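Local coordinates for protein galactose-1-phosphate uridylyltransferase (Pyrobaculum aerophilum str. IM2, PDB 6K9Z) that binds zinc, iron and uridine diphosphate and probably transfers uridylyl groups between UDP-glucose and galactose 1-phosphate, at residues 200-214 / 259-273. The protein carries 1 engineered substitution. Numbering follows the deposited sequence.
With ZN (zinc ion), chain D; FE (Fe (III) ion), chain E.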
loop_
_atom_site.group_PDB
_atom_site.type_symbol
_atom_site.label_atom_id
_atom_site.label_comp_id
_atom_site.label_asym_id
_atom_site.label_seq_id
_atom_site.Cartn_x
_atom_site.Cartn_y
_atom_site.Cartn_z
ATOM N N TRP A 200 -6.959 5.556 -5.911
ATOM C CA TRP A 200 -5.839 6.488 -6.162
ATOM C C TRP A 200 -6.348 7.713 -6.933
ATOM O O TRP A 200 -7.419 7.674 -7.545
ATOM C CB TRP A 200 -4.673 5.716 -6.817
ATOM C CG TRP A 200 -4.262 4.554 -5.970
ATOM C CD1 TRP A 200 -4.521 3.222 -6.186
ATOM C CD2 TRP A 200 -3.591 4.629 -4.696
ATOM N NE1 TRP A 200 -4.048 2.477 -5.143
ATOM C CE2 TRP A 200 -3.450 3.304 -4.235
ATOM C CE3 TRP A 200 -3.080 5.678 -3.929
ATOM C CZ2 TRP A 200 -2.862 3.011 -3.014
ATOM C CZ3 TRP A 200 -2.469 5.388 -2.719
ATOM C CH2 TRP A 200 -2.410 4.068 -2.264
ATOM N N PRO A 201 -5.637 8.854 -6.864
ATOM C CA PRO A 201 -6.186 10.152 -7.284
ATOM C C PRO A 201 -6.523 10.183 -8.780
ATOM O O PRO A 201 -7.486 10.832 -9.112
ATOM C CB PRO A 201 -5.074 11.163 -6.999
ATOM C CG PRO A 201 -4.149 10.472 -6.042
ATOM C CD PRO A 201 -4.323 8.995 -6.208
ATOM N N HIS A 202 -5.760 9.480 -9.636
ATOM C CA HIS A 202 -6.139 9.292 -11.057
ATOM C C HIS A 202 -6.027 7.830 -11.435
ATOM O O HIS A 202 -4.953 7.479 -12.046
ATOM C CB HIS A 202 -5.271 10.127 -11.991
ATOM C CG HIS A 202 -5.558 11.585 -11.888
ATOM N ND1 HIS A 202 -4.938 12.404 -10.936
ATOM C CD2 HIS A 202 -6.408 12.369 -12.566
ATOM C CE1 HIS A 202 -5.398 13.650 -11.094
ATOM N NE2 HIS A 202 -6.299 13.654 -12.089
ATOM N N GLU A 203 -7.086 7.046 -11.286
ATOM C CA GLU A 203 -6.956 5.582 -11.435
ATOM C C GLU A 203 -7.750 5.158 -12.666
ATOM O O GLU A 203 -8.909 5.535 -12.782
ATOM C CB GLU A 203 -7.392 4.875 -10.153
ATOM C CG GLU A 203 -7.320 3.348 -10.291
ATOM C CD GLU A 203 -7.428 2.638 -8.947
ATOM O OE1 GLU A 203 -7.524 3.350 -7.923
ATOM O OE2 GLU A 203 -7.479 1.382 -8.955
ATOM N N VAL A 204 -7.076 4.471 -13.568
ATOM C CA VAL A 204 -7.702 3.969 -14.815
ATOM C C VAL A 204 -7.397 2.487 -14.936
ATOM O O VAL A 204 -6.215 2.076 -14.770
ATOM C CB VAL A 204 -7.222 4.784 -16.031
ATOM C CG1 VAL A 204 -7.882 4.228 -17.301
ATOM C CG2 VAL A 204 -7.483 6.256 -15.920
ATOM N N HIS A 205 -8.435 1.679 -15.172
ATOM C CA HIS A 205 -8.277 0.228 -15.458
ATOM C C HIS A 205 -8.504 -0.002 -16.947
ATOM O O HIS A 205 -9.460 0.624 -17.519
ATOM C CB HIS A 205 -9.231 -0.571 -14.598
ATOM C CG HIS A 205 -8.883 -0.586 -13.156
ATOM N ND1 HIS A 205 -9.430 -1.485 -12.302
ATOM C CD2 HIS A 205 -8.081 0.237 -12.435
ATOM C CE1 HIS A 205 -8.985 -1.233 -11.085
ATOM N NE2 HIS A 205 -8.162 -0.157 -11.140
ATOM N N ILE A 206 -7.670 -0.827 -17.556
ATOM C CA ILE A 206 -7.738 -1.094 -19.008
ATOM C C ILE A 206 -8.045 -2.593 -19.126
ATOM O O ILE A 206 -7.169 -3.459 -18.804
ATOM C CB ILE A 206 -6.485 -0.618 -19.742
ATOM C CG1 ILE A 206 -6.230 0.876 -19.450
ATOM C CG2 ILE A 206 -6.570 -0.883 -21.242
ATOM C CD1 ILE A 206 -5.019 1.487 -20.142
ATOM N N TYR A 207 -9.203 -2.894 -19.689
ATOM C CA TYR A 207 -9.682 -4.290 -19.823
ATOM C C TYR A 207 -9.905 -4.651 -21.271
ATOM O O TYR A 207 -10.360 -3.823 -22.068
ATOM C CB TYR A 207 -11.034 -4.513 -19.164
ATOM C CG TYR A 207 -11.021 -4.812 -17.687
ATOM C CD1 TYR A 207 -10.993 -3.796 -16.735
ATOM C CD2 TYR A 207 -11.173 -6.107 -17.242
ATOM C CE1 TYR A 207 -11.059 -4.090 -15.379
ATOM C CE2 TYR A 207 -11.233 -6.415 -15.906
ATOM C CZ TYR A 207 -11.199 -5.409 -14.963
ATOM O OH TYR A 207 -11.272 -5.765 -13.643
ATOM N N PRO A 208 -9.631 -5.912 -21.635
ATOM C CA PRO A 208 -10.017 -6.384 -22.963
ATOM C C PRO A 208 -11.534 -6.615 -22.976
ATOM O O PRO A 208 -12.140 -7.047 -21.970
ATOM C CB PRO A 208 -9.208 -7.681 -23.105
ATOM C CG PRO A 208 -9.138 -8.226 -21.683
ATOM C CD PRO A 208 -9.099 -6.988 -20.792
ATOM N N LYS A 209 -12.143 -6.299 -24.126
ATOM C CA LYS A 209 -13.600 -6.457 -24.295
ATOM C C LYS A 209 -13.926 -7.956 -24.379
ATOM O O LYS A 209 -15.025 -8.316 -23.993
ATOM C CB LYS A 209 -14.042 -5.693 -25.541
ATOM C CG LYS A 209 -14.110 -4.188 -25.320
ATOM C CD LYS A 209 -14.323 -3.391 -26.604
ATOM C CE LYS A 209 -14.694 -1.950 -26.323
ATOM N NZ LYS A 209 -15.188 -1.260 -27.544
ATOM N N ARG A 210 -13.044 -8.753 -24.968
ATOM C CA ARG A 210 -13.169 -10.223 -24.961
ATOM C C ARG A 210 -12.620 -10.736 -23.637
ATOM O O ARG A 210 -11.659 -10.153 -23.149
ATOM C CB ARG A 210 -12.505 -10.846 -26.194
ATOM C CG ARG A 210 -13.403 -10.779 -27.420
ATOM C CD ARG A 210 -12.747 -11.512 -28.575
ATOM N NE ARG A 210 -11.768 -10.560 -29.087
ATOM C CZ ARG A 210 -11.098 -10.664 -30.231
ATOM N NH1 ARG A 210 -10.262 -9.696 -30.575
ATOM N NH2 ARG A 210 -11.264 -11.727 -31.008
ATOM N N HIS A 211 -13.264 -11.746 -23.074
ATOM C CA HIS A 211 -12.749 -12.382 -21.828
ATOM C C HIS A 211 -11.403 -13.015 -22.157
ATOM O O HIS A 211 -11.351 -14.000 -22.933
ATOM C CB HIS A 211 -13.721 -13.415 -21.254
ATOM C CG HIS A 211 -13.229 -14.014 -19.972
ATOM N ND1 HIS A 211 -13.559 -13.483 -18.709
ATOM C CD2 HIS A 211 -12.402 -15.074 -19.759
ATOM C CE1 HIS A 211 -12.987 -14.278 -17.784
ATOM N NE2 HIS A 211 -12.266 -15.239 -18.403
ATOM N N ARG A 212 -10.332 -12.451 -21.601
ATOM C CA ARG A 212 -8.980 -13.035 -21.640
ATOM C C ARG A 212 -8.463 -13.017 -20.209
ATOM O O ARG A 212 -8.720 -11.997 -19.531
ATOM C CB ARG A 212 -8.076 -12.157 -22.482
ATOM C CG ARG A 212 -8.589 -11.896 -23.898
ATOM C CD ARG A 212 -8.568 -13.101 -24.733
ATOM N NE ARG A 212 -8.757 -12.772 -26.158
ATOM C CZ ARG A 212 -9.068 -13.668 -27.075
ATOM N NH1 ARG A 212 -9.302 -14.913 -26.711
ATOM N NH2 ARG A 212 -9.205 -13.330 -28.342
ATOM N N SER A 213 -7.757 -14.056 -19.788
ATOM C CA SER A 213 -7.181 -14.082 -18.419
ATOM C C SER A 213 -5.653 -14.113 -18.398
ATOM O O SER A 213 -5.091 -13.830 -17.294
ATOM C CB SER A 213 -7.761 -15.243 -17.630
ATOM O OG SER A 213 -7.642 -16.450 -18.339
ATOM N N LEU A 214 -4.983 -14.470 -19.497
ATOM C CA LEU A 214 -3.509 -14.443 -19.592
ATOM C C LEU A 214 -3.121 -13.523 -20.736
ATOM O O LEU A 214 -3.759 -13.543 -21.778
ATOM C CB LEU A 214 -2.894 -15.831 -19.813
ATOM C CG LEU A 214 -3.066 -16.858 -18.706
ATOM C CD1 LEU A 214 -2.591 -18.218 -19.231
ATOM C CD2 LEU A 214 -2.354 -16.474 -17.425
ATOM N N PRO A 259 -5.497 -20.435 -18.527
ATOM C CA PRO A 259 -6.642 -19.551 -18.559
ATOM C C PRO A 259 -7.694 -19.906 -17.491
ATOM O O PRO A 259 -7.903 -21.101 -17.158
ATOM C CB PRO A 259 -7.184 -19.685 -19.973
ATOM C CG PRO A 259 -5.962 -20.049 -20.801
ATOM C CD PRO A 259 -5.100 -20.874 -19.868
ATOM N N THR A 260 -8.373 -18.864 -17.016
ATOM C CA THR A 260 -9.486 -18.959 -16.041
ATOM C C THR A 260 -10.772 -18.370 -16.623
ATOM O O THR A 260 -10.726 -17.268 -17.078
ATOM C CB THR A 260 -9.205 -18.178 -14.765
ATOM O OG1 THR A 260 -8.892 -16.821 -15.081
ATOM C CG2 THR A 260 -8.026 -18.766 -14.031
ATOM N N GLN A 261 -11.895 -19.064 -16.437
ATOM C CA GLN A 261 -13.235 -18.575 -16.847
ATOM C C GLN A 261 -13.677 -17.421 -15.932
ATOM O O GLN A 261 -14.488 -16.620 -16.391
ATOM C CB GLN A 261 -14.241 -19.725 -16.786
ATOM C CG GLN A 261 -14.163 -20.651 -17.985
ATOM C CD GLN A 261 -15.150 -21.798 -17.829
ATOM O OE1 GLN A 261 -15.332 -22.354 -16.738
ATOM N NE2 GLN A 261 -15.841 -22.127 -18.908
ATOM N N TYR A 262 -13.175 -17.343 -14.697
ATOM C CA TYR A 262 -13.769 -16.512 -13.610
ATOM C C TYR A 262 -12.940 -15.251 -13.376
ATOM O O TYR A 262 -13.429 -14.315 -12.674
ATOM C CB TYR A 262 -13.862 -17.274 -12.289
ATOM C CG TYR A 262 -12.576 -17.910 -11.824
ATOM C CD1 TYR A 262 -12.256 -19.206 -12.214
ATOM C CD2 TYR A 262 -11.683 -17.220 -11.008
ATOM C CE1 TYR A 262 -11.084 -19.812 -11.810
ATOM C CE2 TYR A 262 -10.490 -17.812 -10.622
ATOM C CZ TYR A 262 -10.205 -19.102 -11.017
ATOM O OH TYR A 262 -9.049 -19.708 -10.638
ATOM N N TYR A 263 -11.735 -15.230 -13.930
ATOM C CA TYR A 263 -10.869 -14.037 -13.819
ATOM C C TYR A 263 -10.517 -13.518 -15.201
ATOM O O TYR A 263 -10.539 -14.244 -16.191
ATOM C CB TYR A 263 -9.636 -14.336 -12.982
ATOM C CG TYR A 263 -8.902 -13.103 -12.481
ATOM C CD1 TYR A 263 -9.464 -12.288 -11.519
ATOM C CD2 TYR A 263 -7.596 -12.823 -12.866
ATOM C CE1 TYR A 263 -8.772 -11.220 -10.959
ATOM C CE2 TYR A 263 -6.905 -11.722 -12.352
ATOM C CZ TYR A 263 -7.495 -10.931 -11.392
ATOM O OH TYR A 263 -6.770 -9.890 -10.850
ATOM N N HIS A 264 -10.418 -12.188 -15.255
ATOM C CA HIS A 264 -10.232 -11.384 -16.490
ATOM C C HIS A 264 -9.029 -10.452 -16.300
ATOM O O HIS A 264 -9.042 -9.677 -15.329
ATOM C CB HIS A 264 -11.540 -10.608 -16.689
ATOM C CG HIS A 264 -11.793 -10.021 -18.034
ATOM N ND1 HIS A 264 -13.040 -10.058 -18.616
ATOM C CD2 HIS A 264 -11.005 -9.324 -18.876
ATOM C CE1 HIS A 264 -13.004 -9.437 -19.771
ATOM N NE2 HIS A 264 -11.769 -8.976 -19.954
ATOM N N LEU A 265 -8.102 -10.478 -17.322
ATOM C CA LEU A 265 -6.873 -9.720 -17.050
ATOM C C LEU A 265 -7.183 -8.242 -17.180
ATOM O O LEU A 265 -8.147 -7.836 -17.940
ATOM C CB LEU A 265 -5.740 -10.118 -17.991
ATOM C CG LEU A 265 -5.931 -9.890 -19.481
ATOM C CD1 LEU A 265 -5.691 -8.464 -19.937
ATOM C CD2 LEU A 265 -4.961 -10.802 -20.261
ATOM N N HIS A 266 -6.445 -7.361 -16.609
ATOM C CA HIS A 266 -6.638 -5.891 -16.741
ATOM C C HIS A 266 -5.338 -5.220 -16.306
ATOM O O HIS A 266 -4.650 -5.796 -15.397
ATOM C CB HIS A 266 -7.846 -5.406 -15.925
ATOM C CG HIS A 266 -7.893 -5.953 -14.524
ATOM N ND1 HIS A 266 -8.303 -7.265 -14.233
ATOM C CD2 HIS A 266 -7.627 -5.378 -13.337
ATOM C CE1 HIS A 266 -8.256 -7.451 -12.919
ATOM N NE2 HIS A 266 -7.910 -6.315 -12.338
ATOM N N PHE A 267 -5.036 -4.061 -16.877
ATOM C CA PHE A 267 -3.980 -3.165 -16.391
ATOM C C PHE A 267 -4.609 -2.181 -15.405
ATOM O O PHE A 267 -5.685 -1.639 -15.710
ATOM C CB PHE A 267 -3.275 -2.454 -17.530
ATOM C CG PHE A 267 -2.447 -3.371 -18.392
ATOM C CD1 PHE A 267 -3.062 -4.118 -19.397
ATOM C CD2 PHE A 267 -1.095 -3.506 -18.189
ATOM C CE1 PHE A 267 -2.300 -4.938 -20.229
ATOM C CE2 PHE A 267 -0.340 -4.290 -19.044
ATOM C CZ PHE A 267 -0.944 -5.075 -19.993
ATOM N N GLU A 268 -3.983 -2.017 -14.229
ATOM C CA GLU A 268 -4.376 -0.930 -13.304
ATOM C C GLU A 268 -3.292 0.142 -13.407
ATOM O O GLU A 268 -2.101 -0.177 -13.275
ATOM C CB GLU A 268 -4.649 -1.416 -11.887
ATOM C CG GLU A 268 -5.658 -2.527 -11.790
ATOM C CD GLU A 268 -6.116 -2.878 -10.402
ATOM O OE1 GLU A 268 -7.176 -3.507 -10.294
ATOM O OE2 GLU A 268 -5.377 -2.561 -9.455
ATOM N N ILE A 269 -3.720 1.390 -13.563
ATOM C CA ILE A 269 -2.802 2.536 -13.557
ATOM C C ILE A 269 -3.220 3.466 -12.408
ATOM O O ILE A 269 -4.396 3.904 -12.393
ATOM C CB ILE A 269 -2.828 3.241 -14.921
ATOM C CG1 ILE A 269 -2.379 2.375 -16.090
ATOM C CG2 ILE A 269 -1.991 4.493 -14.861
ATOM C CD1 ILE A 269 -2.874 2.914 -17.426
ATOM N N TYR A 270 -2.267 3.792 -11.539
ATOM C CA TYR A 270 -2.442 4.682 -10.370
ATOM C C TYR A 270 -1.642 5.936 -10.662
ATOM O O TYR A 270 -0.465 5.885 -10.494
ATOM C CB TYR A 270 -1.997 4.011 -9.086
ATOM C CG TYR A 270 -2.424 2.588 -8.881
ATOM C CD1 TYR A 270 -3.632 2.091 -9.313
ATOM C CD2 TYR A 270 -1.603 1.748 -8.153
ATOM C CE1 TYR A 270 -4.028 0.790 -9.046
ATOM C CE2 TYR A 270 -1.943 0.429 -7.892
ATOM C CZ TYR A 270 -3.159 -0.063 -8.378
ATOM O OH TYR A 270 -3.470 -1.367 -8.117
ATOM N N GLY A 271 -2.294 6.990 -11.158
ATOM C CA GLY A 271 -1.683 8.322 -11.264
ATOM C C GLY A 271 -1.668 8.982 -9.923
ATOM O O GLY A 271 -2.753 9.030 -9.259
ATOM N N MET A 272 -0.503 9.465 -9.495
ATOM C CA MET A 272 -0.300 9.732 -8.048
ATOM C C MET A 272 -0.378 11.232 -7.748
ATOM O O MET A 272 -0.116 11.607 -6.620
ATOM C CB MET A 272 0.987 9.093 -7.524
ATOM C CG MET A 272 0.982 7.574 -7.654
ATOM S SD MET A 272 -0.394 6.878 -6.660
ATOM C CE MET A 272 0.344 6.991 -5.043
ATOM N N TYR A 273 -0.794 12.087 -8.684
ATOM C CA TYR A 273 -1.087 13.512 -8.366
ATOM C C TYR A 273 -2.585 13.652 -8.085
ATOM O O TYR A 273 -3.379 13.145 -8.847
ATOM C CB TYR A 273 -0.691 14.461 -9.490
ATOM C CG TYR A 273 0.778 14.789 -9.626
ATOM C CD1 TYR A 273 1.702 14.512 -8.633
ATOM C CD2 TYR A 273 1.227 15.493 -10.724
ATOM C CE1 TYR A 273 3.041 14.870 -8.764
ATOM C CE2 TYR A 273 2.553 15.864 -10.877
ATOM C CZ TYR A 273 3.466 15.547 -9.900
ATOM O OH TYR A 273 4.770 15.915 -10.018
HETATM ZN ZN ZN D . -14.552 -11.759 -18.113
HETATM FE FE FE E . -7.373 -5.770 -10.258
HETATM O O HOH W 1 -4.665 -0.578 -5.395
HETATM O O HOH W 2 -9.486 -5.163 -9.855
#
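His211 and His264 meet at a zinc ion, each binding it through ND1, with their ring planes 72° apart. Their far nitrogens are fixed by backbone carbonyls. His211 NE2 gives a straight bond of 2.9 Å to a lone pair of Thr260 O, and His264 NE2 bonds to Pro208 O. CG of His211 lies anti to its backbone N (chi1 -178°), which swings the ring across to the loop of Thr260. Cys170 and Cys173 complete the zinc site.

Tyr207 turns its ring edge to the face of His264. One face of the Tyr207 ring takes His266 CB, 3.3 Å from the centroid and almost on the normal. The His266 ring runs near parallel to Tyr207 but slid along it, toward the hydroxyl. His266 ND1 donates to His264 O, which sets the ring, and NE2 binds iron at 2.2 Å.

Glu268 also binds iron, through OE1. Its CG sits over the face of His205, 3.6 Å from the centroid, with carboxylate and ring stacked. His205 NE2 in turn donates to Glu203 OE2. Glu156, His252 and a water complete the iron site.

On the sheet face away from His205 and Glu268, Ile206 CD1 meets Ile269 CD1 beside helix 220-240. Strands 202-208 and 266-271 are antiparallel neighbours in the long sheet of the C-terminal HIT-clan domain. Strand 266-271 supplies two iron ligands, and the adjoining loops the histidines of a Cys2His2 zinc site.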